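Local structure of cobalamin biosynthesis protein CobN (Mycobacterium tuberculosis, 7C6O) at residues 1050-1055 with 1086-1091; 310-315 with 320-325; 1152-1155 with 1159-1162. The protein serves as the large, catalytic subunit of cobaltochelatase, the enzyme that inserts cobalt into the corrin ring during cobalamin biosynthesis. All blocks are in the same frame, centred on the assembly; numbering follows the deposited sequence.

Contact 1: residues 1050-1055 with 1086-1091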
loop_
_atom_site.group_PDB
_atom_site.type_symbol
_atom_site.label_atom_id
_atom_site.label_comp_id
_atom_site.label_asym_id
_atom_site.label_seq_id
_atom_site.Cartn_x
_atom_site.Cartn_y
_atom_site.Cartn_z
ATOM N N GLN A 1050 -11.700 -19.176 17.734
ATOM C CA GLN A 1050 -11.656 -17.763 18.096
ATOM C C GLN A 1050 -12.849 -16.995 17.535
ATOM O O GLN A 1050 -13.389 -16.114 18.213
ATOM C CB GLN A 1050 -10.343 -17.131 17.624
ATOM C CG GLN A 1050 -9.084 -17.917 17.983
ATOM C CD GLN A 1050 -9.053 -18.381 19.432
ATOM O OE1 GLN A 1050 -9.517 -17.685 20.336
ATOM N NE2 GLN A 1050 -8.499 -19.570 19.656
ATOM N N TYR A 1051 -13.274 -17.303 16.307
ATOM C CA TYR A 1051 -14.418 -16.592 15.740
ATOM C C TYR A 1051 -15.696 -16.879 16.513
ATOM O O TYR A 1051 -16.558 -16.000 16.624
ATOM C CB TYR A 1051 -14.597 -16.945 14.262
ATOM C CG TYR A 1051 -13.797 -16.065 13.328
ATOM C CD1 TYR A 1051 -12.426 -15.921 13.491
ATOM C CD2 TYR A 1051 -14.408 -15.382 12.280
ATOM C CE1 TYR A 1051 -11.682 -15.121 12.646
ATOM C CE2 TYR A 1051 -13.669 -14.577 11.423
ATOM C CZ TYR A 1051 -12.304 -14.453 11.614
ATOM O OH TYR A 1051 -11.544 -13.661 10.779
ATOM N N ARG A 1052 -15.836 -18.087 17.069
ATOM C CA ARG A 1052 -17.010 -18.385 17.880
ATOM C C ARG A 1052 -17.115 -17.472 19.094
ATOM O O ARG A 1052 -18.219 -17.278 19.614
ATOM C CB ARG A 1052 -17.001 -19.852 18.330
ATOM C CG ARG A 1052 -17.454 -20.832 17.256
ATOM C CD ARG A 1052 -17.614 -22.243 17.810
ATOM N NE ARG A 1052 -16.861 -23.222 17.032
ATOM C CZ ARG A 1052 -17.373 -23.971 16.060
ATOM N NH1 ARG A 1052 -18.656 -23.866 15.738
ATOM N NH2 ARG A 1052 -16.599 -24.830 15.412
ATOM N N ARG A 1053 -16.000 -16.898 19.545
ATOM C CA ARG A 1053 -15.994 -16.016 20.704
ATOM C C ARG A 1053 -16.207 -14.550 20.354
ATOM O O ARG A 1053 -16.393 -13.739 21.268
ATOM C CB ARG A 1053 -14.673 -16.153 21.468
ATOM C CG ARG A 1053 -14.438 -17.524 22.070
ATOM C CD ARG A 1053 -13.266 -17.489 23.035
ATOM N NE ARG A 1053 -13.045 -18.778 23.684
ATOM C CZ ARG A 1053 -12.068 -19.619 23.359
ATOM N NH1 ARG A 1053 -11.215 -19.306 22.393
ATOM N NH2 ARG A 1053 -11.942 -20.770 24.006
ATOM N N ILE A 1054 -16.178 -14.191 19.070
ATOM C CA ILE A 1054 -16.272 -12.785 18.687
ATOM C C ILE A 1054 -17.630 -12.236 19.092
ATOM O O ILE A 1054 -18.676 -12.716 18.636
ATOM C CB ILE A 1054 -16.027 -12.614 17.185
ATOM C CG1 ILE A 1054 -14.583 -12.982 16.839
ATOM C CG2 ILE A 1054 -16.347 -11.182 16.760
ATOM C CD1 ILE A 1054 -14.286 -12.949 15.349
ATOM N N ALA A 1055 -17.620 -11.221 19.956
ATOM C CA ALA A 1055 -18.844 -10.556 20.380
ATOM C C ALA A 1055 -19.163 -9.331 19.535
ATOM O O ALA A 1055 -20.343 -9.010 19.342
ATOM C CB ALA A 1055 -18.741 -10.151 21.855
ATOM N N ARG A 1086 -21.716 -15.940 12.463
ATOM C CA ARG A 1086 -23.097 -16.409 12.484
ATOM C C ARG A 1086 -23.185 -17.870 12.062
ATOM O O ARG A 1086 -23.919 -18.655 12.671
ATOM C CB ARG A 1086 -23.973 -15.536 11.582
ATOM C CG ARG A 1086 -25.460 -15.880 11.655
ATOM C CD ARG A 1086 -26.325 -14.965 10.790
ATOM N NE ARG A 1086 -25.965 -15.046 9.378
ATOM C CZ ARG A 1086 -25.406 -14.055 8.693
ATOM N NH1 ARG A 1086 -25.159 -12.897 9.288
ATOM N NH2 ARG A 1086 -25.105 -14.219 7.411
ATOM N N ALA A 1087 -22.434 -18.254 11.027
ATOM C CA ALA A 1087 -22.433 -19.647 10.590
ATOM C C ALA A 1087 -21.939 -20.571 11.695
ATOM O O ALA A 1087 -22.499 -21.654 11.908
ATOM C CB ALA A 1087 -21.573 -19.805 9.337
ATOM N N LEU A 1088 -20.897 -20.155 12.417
ATOM C CA LEU A 1088 -20.307 -21.018 13.434
ATOM C C LEU A 1088 -21.206 -21.145 14.657
ATOM O O LEU A 1088 -21.325 -22.234 15.233
ATOM C CB LEU A 1088 -18.931 -20.486 13.834
ATOM C CG LEU A 1088 -17.816 -20.643 12.801
ATOM C CD1 LEU A 1088 -16.618 -19.791 13.174
ATOM C CD2 LEU A 1088 -17.415 -22.108 12.670
ATOM N N THR A 1089 -21.849 -20.050 15.071
ATOM C CA THR A 1089 -22.585 -20.020 16.327
ATOM C C THR A 1089 -24.097 -20.020 16.166
ATOM O O THR A 1089 -24.799 -20.302 17.140
ATOM C CB THR A 1089 -22.194 -18.782 17.151
ATOM O OG1 THR A 1089 -22.722 -17.607 16.523
ATOM C CG2 THR A 1089 -20.681 -18.659 17.249
ATOM N N GLY A 1090 -24.612 -19.709 14.976
ATOM C CA GLY A 1090 -26.036 -19.538 14.786
ATOM C C GLY A 1090 -26.561 -18.161 15.127
ATOM O O GLY A 1090 -27.747 -17.893 14.895
ATOM N N GLN A 1091 -25.725 -17.278 15.666
ATOM C CA GLN A 1091 -26.133 -15.932 16.042
ATOM C C GLN A 1091 -25.108 -14.940 15.518
ATOM O O GLN A 1091 -23.902 -15.124 15.716
ATOM C CB GLN A 1091 -26.274 -15.801 17.563
ATOM C CG GLN A 1091 -26.537 -14.381 18.044
ATOM C CD GLN A 1091 -27.812 -13.795 17.471
ATOM O OE1 GLN A 1091 -28.833 -14.477 17.373
ATOM N NE2 GLN A 1091 -27.758 -12.527 17.081
#
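R1052 carries most of this contact, its side chain lying roughly perpendicular to that of L1088 in the last turn of helix 1072-1089. The aliphatic part does the first touching: R1052 CG lies 3.7 Å from L1088 CB and 3.9 Å from T1089 CG2. A bend at chi3 (-127°) then turns one face of the guanidinium to the leucine, and L1088 CD2 sits 3.6 Å from the guanidinium plane, displaced toward its rim. From there R1052 NH1 reaches the carbonyl L1088 O at 3.2 Å, a weak hydrogen bond bent to 123°, so the arginine is held here largely by its aliphatic chain and by the CD2 methyl against that face.

The two methyls of L1088 serve different neighbours. While CD2 faces the guanidinium, CD1 packs 3.7 Å from Y1051 CB; the tyrosine ring turns from the leucine, has I1054 CD1 over one face and ends in a hydrogen bond between its hydroxyl and that of Y1026. T1089 is split in a similar way. With CG2 anti to the carbonyl carbon, its methyl comes within 3.7 Å of R1052 O, whereas OG1, at chi1 71°, accepts the backbone N of Q1091 at 3.1 Å and also bonds to V1085 O.

The bond from Q1091 N makes an ST turn, closing helix 1072-1089 where G1090 leaves helical angles with positive phi. In the other segment, Y1051 to I1054 form a type I beta turn. The contact joins the lead-in to strand 1056-1061 with the helix end before strand 1094-1099, in a beta-alpha-beta crossover whose helix is 1072-1089.

Contact 2: residues 310-315 with 320-325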
loop_
_atom_site.group_PDB
_atom_site.type_symbol
_atom_site.label_atom_id
_atom_site.label_comp_id
_atom_site.label_asym_id
_atom_site.label_seq_id
_atom_site.Cartn_x
_atom_site.Cartn_y
_atom_site.Cartn_z
ATOM N N SER A 310 14.498 -1.375 4.686
ATOM C CA SER A 310 15.701 -0.667 4.262
ATOM C C SER A 310 15.900 -0.642 2.752
ATOM O O SER A 310 16.513 0.300 2.237
ATOM C CB SER A 310 16.939 -1.284 4.924
ATOM O OG SER A 310 17.068 -2.654 4.588
ATOM N N GLN A 311 15.410 -1.645 2.020
ATOM C CA GLN A 311 15.623 -1.691 0.581
ATOM C C GLN A 311 14.371 -1.428 -0.240
ATOM O O GLN A 311 14.470 -1.339 -1.469
ATOM C CB GLN A 311 16.215 -3.044 0.169
ATOM C CG GLN A 311 17.629 -3.259 0.675
ATOM C CD GLN A 311 18.272 -4.487 0.075
ATOM O OE1 GLN A 311 18.372 -4.613 -1.146
ATOM N NE2 GLN A 311 18.705 -5.407 0.930
ATOM N N VAL A 312 13.208 -1.292 0.393
ATOM C CA VAL A 312 11.985 -1.033 -0.359
ATOM C C VAL A 312 11.257 0.177 0.213
ATOM O O VAL A 312 11.139 1.211 -0.454
ATOM C CB VAL A 312 11.073 -2.274 -0.381
ATOM C CG1 VAL A 312 9.784 -1.969 -1.139
ATOM C CG2 VAL A 312 11.790 -3.446 -1.030
ATOM N N ALA A 313 10.777 0.068 1.457
ATOM C CA ALA A 313 9.858 1.071 1.993
ATOM C C ALA A 313 10.497 2.456 2.050
ATOM O O ALA A 313 9.896 3.447 1.618
ATOM C CB ALA A 313 9.370 0.652 3.381
ATOM N N VAL A 314 11.707 2.549 2.591
ATOM C CA VAL A 314 12.378 3.841 2.718
ATOM C C VAL A 314 12.920 4.293 1.361
ATOM O O VAL A 314 12.769 5.476 1.022
ATOM C CB VAL A 314 13.477 3.798 3.794
ATOM C CG1 VAL A 314 14.211 5.133 3.866
ATOM C CG2 VAL A 314 12.867 3.464 5.147
ATOM N N PRO A 315 13.536 3.427 0.545
ATOM C CA PRO A 315 13.919 3.869 -0.810
ATOM C C PRO A 315 12.764 4.426 -1.634
ATOM O O PRO A 315 13.009 5.230 -2.542
ATOM C CB PRO A 315 14.499 2.597 -1.440
ATOM C CG PRO A 315 15.090 1.879 -0.292
ATOM C CD PRO A 315 14.126 2.108 0.853
ATOM N N ARG A 320 12.436 5.994 -5.972
ATOM C CA ARG A 320 13.087 4.917 -6.700
ATOM C C ARG A 320 12.065 3.888 -7.174
ATOM O O ARG A 320 11.031 3.667 -6.537
ATOM C CB ARG A 320 14.137 4.238 -5.823
ATOM C CG ARG A 320 15.308 5.133 -5.458
ATOM C CD ARG A 320 16.259 4.429 -4.505
ATOM N NE ARG A 320 17.350 5.303 -4.082
ATOM C CZ ARG A 320 18.299 4.955 -3.217
ATOM N NH1 ARG A 320 18.299 3.744 -2.676
ATOM N NH2 ARG A 320 19.249 5.821 -2.891
ATOM N N ILE A 321 12.367 3.264 -8.310
ATOM C CA ILE A 321 11.566 2.162 -8.831
ATOM C C ILE A 321 12.023 0.868 -8.171
ATOM O O ILE A 321 13.212 0.531 -8.198
ATOM C CB ILE A 321 11.696 2.078 -10.360
ATOM C CG1 ILE A 321 11.307 3.409 -11.008
ATOM C CG2 ILE A 321 10.859 0.939 -10.912
ATOM C CD1 ILE A 321 11.569 3.453 -12.500
ATOM N N ILE A 322 11.083 0.139 -7.579
ATOM C CA ILE A 322 11.388 -1.112 -6.888
ATOM C C ILE A 322 11.374 -2.246 -7.907
ATOM O O ILE A 322 10.363 -2.472 -8.580
ATOM C CB ILE A 322 10.382 -1.375 -5.755
ATOM C CG1 ILE A 322 10.314 -0.176 -4.802
ATOM C CG2 ILE A 322 10.731 -2.655 -5.012
ATOM C CD1 ILE A 322 11.633 0.166 -4.152
ATOM N N THR A 323 12.480 -2.967 -8.026
ATOM C CA THR A 323 12.585 -4.081 -8.967
ATOM C C THR A 323 12.652 -5.396 -8.185
ATOM O O THR A 323 11.750 -5.651 -7.378
ATOM C CB THR A 323 13.757 -3.865 -9.921
ATOM O OG1 THR A 323 15.000 -4.104 -9.242
ATOM C CG2 THR A 323 13.742 -2.443 -10.481
ATOM N N VAL A 324 13.639 -6.253 -8.429
ATOM C CA VAL A 324 13.647 -7.619 -7.909
ATOM C C VAL A 324 15.019 -7.914 -7.307
ATOM O O VAL A 324 15.958 -7.132 -7.512
ATOM C CB VAL A 324 13.288 -8.626 -9.018
ATOM C CG1 VAL A 324 11.932 -8.292 -9.635
ATOM C CG2 VAL A 324 14.373 -8.670 -10.086
ATOM N N PRO A 325 15.193 -9.014 -6.564
ATOM C CA PRO A 325 16.523 -9.321 -6.011
ATOM C C PRO A 325 17.408 -9.999 -7.046
ATOM O O PRO A 325 17.033 -11.023 -7.621
ATOM C CB PRO A 325 16.220 -10.268 -4.842
ATOM C CG PRO A 325 14.716 -10.290 -4.701
ATOM C CD PRO A 325 14.178 -9.943 -6.047
#
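Q311 meets strand 321-331 through its backbone: the carbonyl Q311 O is 4.2 Å from I322 CD1 and, buried here, has no polar partner in the model. Its amide end serves another strand, with NE2 bonded to C288 O. V312 follows within a wider, pi-type turn of the helix and makes the apolar side-chain contact with I322. Its CG1, anti to the backbone N (chi1 178°), lies 4.0 Å from I322 CG2, and the two branched side chains cross at about a right angle. I322 CD1 lies 3.9 Å from V312 O, so the isoleucine touches the valine side chain with one branch and the helix backbone with the other. At P315 the partner changes to R320, whose CB is 3.6 Å from P315 O. The arginine then runs extended past the proline, R320 CD lying 4.0 Å from P315 CB, and carries its guanidinium to Q285 OE1 and the carbonyls of V251 and L252.

Helix 305-313 belongs to the crossover between parallel strands 283-289 and 321-331, which are neighbours in a mixed sheet. I321, whose CB points away from this helix, packs on H356 of helix 343-361; V312 in turn touches R603 of helix 595-604.

Contact 3: residues 1152-1155 with 1159-1162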
loop_
_atom_site.group_PDB
_atom_site.type_symbol
_atom_site.label_atom_id
_atom_site.label_comp_id
_atom_site.label_asym_id
_atom_site.label_seq_id
_atom_site.Cartn_x
_atom_site.Cartn_y
_atom_site.Cartn_z
ATOM N N GLY A 1152 -23.968 -7.103 -1.247
ATOM C CA GLY A 1152 -22.959 -7.901 -0.566
ATOM C C GLY A 1152 -23.030 -7.767 0.943
ATOM O O GLY A 1152 -22.933 -8.758 1.672
ATOM N N TYR A 1153 -23.214 -6.538 1.432
ATOM C CA TYR A 1153 -23.352 -6.316 2.867
ATOM C C TYR A 1153 -24.666 -6.875 3.398
ATOM O O TYR A 1153 -24.738 -7.288 4.562
ATOM C CB TYR A 1153 -23.255 -4.821 3.166
ATOM C CG TYR A 1153 -22.054 -4.399 3.984
ATOM C CD1 TYR A 1153 -21.292 -3.301 3.605
ATOM C CD2 TYR A 1153 -21.700 -5.072 5.148
ATOM C CE1 TYR A 1153 -20.201 -2.893 4.350
ATOM C CE2 TYR A 1153 -20.607 -4.670 5.904
ATOM C CZ TYR A 1153 -19.864 -3.575 5.496
ATOM O OH TYR A 1153 -18.779 -3.154 6.233
ATOM N N ASP A 1154 -25.716 -6.884 2.570
ATOM C CA ASP A 1154 -26.981 -7.478 2.991
ATOM C C ASP A 1154 -26.885 -8.997 3.024
ATOM O O ASP A 1154 -27.357 -9.636 3.972
ATOM C CB ASP A 1154 -28.110 -7.029 2.059
ATOM C CG ASP A 1154 -29.491 -7.290 2.645
ATOM O OD1 ASP A 1154 -29.629 -7.244 3.884
ATOM O OD2 ASP A 1154 -30.437 -7.545 1.867
ATOM N N ALA A 1155 -26.267 -9.592 1.999
ATOM C CA ALA A 1155 -26.107 -11.041 1.967
ATOM C C ALA A 1155 -25.298 -11.536 3.160
ATOM O O ALA A 1155 -25.587 -12.603 3.716
ATOM C CB ALA A 1155 -25.442 -11.467 0.657
ATOM N N VAL A 1159 -27.865 -5.814 6.270
ATOM C CA VAL A 1159 -27.939 -4.382 6.551
ATOM C C VAL A 1159 -29.115 -3.690 5.873
ATOM O O VAL A 1159 -29.459 -2.564 6.254
ATOM C CB VAL A 1159 -26.637 -3.680 6.129
ATOM C CG1 VAL A 1159 -25.438 -4.366 6.753
ATOM C CG2 VAL A 1159 -26.509 -3.653 4.610
ATOM N N MET A 1160 -29.732 -4.309 4.867
ATOM C CA MET A 1160 -30.795 -3.658 4.110
ATOM C C MET A 1160 -32.158 -3.953 4.718
ATOM O O MET A 1160 -32.401 -5.047 5.236
ATOM C CB MET A 1160 -30.780 -4.112 2.648
ATOM C CG MET A 1160 -29.611 -3.589 1.827
ATOM S SD MET A 1160 -29.771 -1.848 1.377
ATOM C CE MET A 1160 -30.970 -1.945 0.049
ATOM N N ALA A 1161 -33.042 -2.961 4.662
ATOM C CA ALA A 1161 -34.457 -3.147 4.936
ATOM C C ALA A 1161 -35.226 -3.091 3.623
ATOM O O ALA A 1161 -34.735 -2.572 2.618
ATOM C CB ALA A 1161 -34.985 -2.084 5.909
ATOM N N ASP A 1162 -36.442 -3.643 3.638
ATOM C CA ASP A 1162 -37.240 -3.689 2.416
ATOM C C ASP A 1162 -37.499 -2.291 1.865
ATOM O O ASP A 1162 -37.483 -2.088 0.646
ATOM C CB ASP A 1162 -38.561 -4.417 2.668
ATOM C CG ASP A 1162 -38.417 -5.926 2.609
ATOM O OD1 ASP A 1162 -37.270 -6.417 2.527
ATOM O OD2 ASP A 1162 -39.454 -6.622 2.638
#
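D1154 and V1159 approach to 4.8 Å between their CA atoms, where the loop after helix 1136-1157 passes beside D1154, running across the helix. Residues 1152-1155 are helical; V1159 and M1160 belong to the short connecting loop, and A1161 is the N-cap of helix 1162-1174.

D1154 spans the gap. Its CG stands anti to the backbone N (chi1 -164°), which sends the carboxylate toward the loop, and OD1 accepts the backbone N of M1160 at 3.1 Å with an N-H...O angle of 159°. The donor comes from well above the carboxylate plane, 66° out of it. M1160 packs closely against the same group, its CB 3.4 Å from D1154 CG, before its chain bends away. One residue earlier, V1159 sets one methyl against the tyrosine side chain, CG2 lying 3.7 Å from Y1153 CB, and the other against its backbone, CG1 lying 3.7 Å from Y1153 O. The ring continues past the valine to H1078, which its hydroxyl meets in a hydrogen bond.

The buried carboxylate has both oxygens engaged, OD1 by the loop backbone and OD2 by the hydroxyl of Y1165 on helix 1162-1174. Two such partners fix its rotation and are consistent with stabilisation of its charged form.

Along the chain contact 2 comes first, then contact 1, then contact 3. Contact 2 is the most central, 14 Å from the centre of the chain, and includes a strand of a different sheet from the one contact 1 flanks: their centres are 41 Å apart and their nearest atoms about 26 Å. Each nevertheless adjoins a crossover between neighbouring parallel strands, so similar architecture recurs in separate parts of this large subunit. Contacts 1 and 3 are closer, with centres 19 Å apart. Helix 1072-1089 joins them: its end forms one side of contact 1, Y1153 of contact 3 packs on its earlier turns, and R1086 lies against A1155, linking the C-terminal helices to the sheet region.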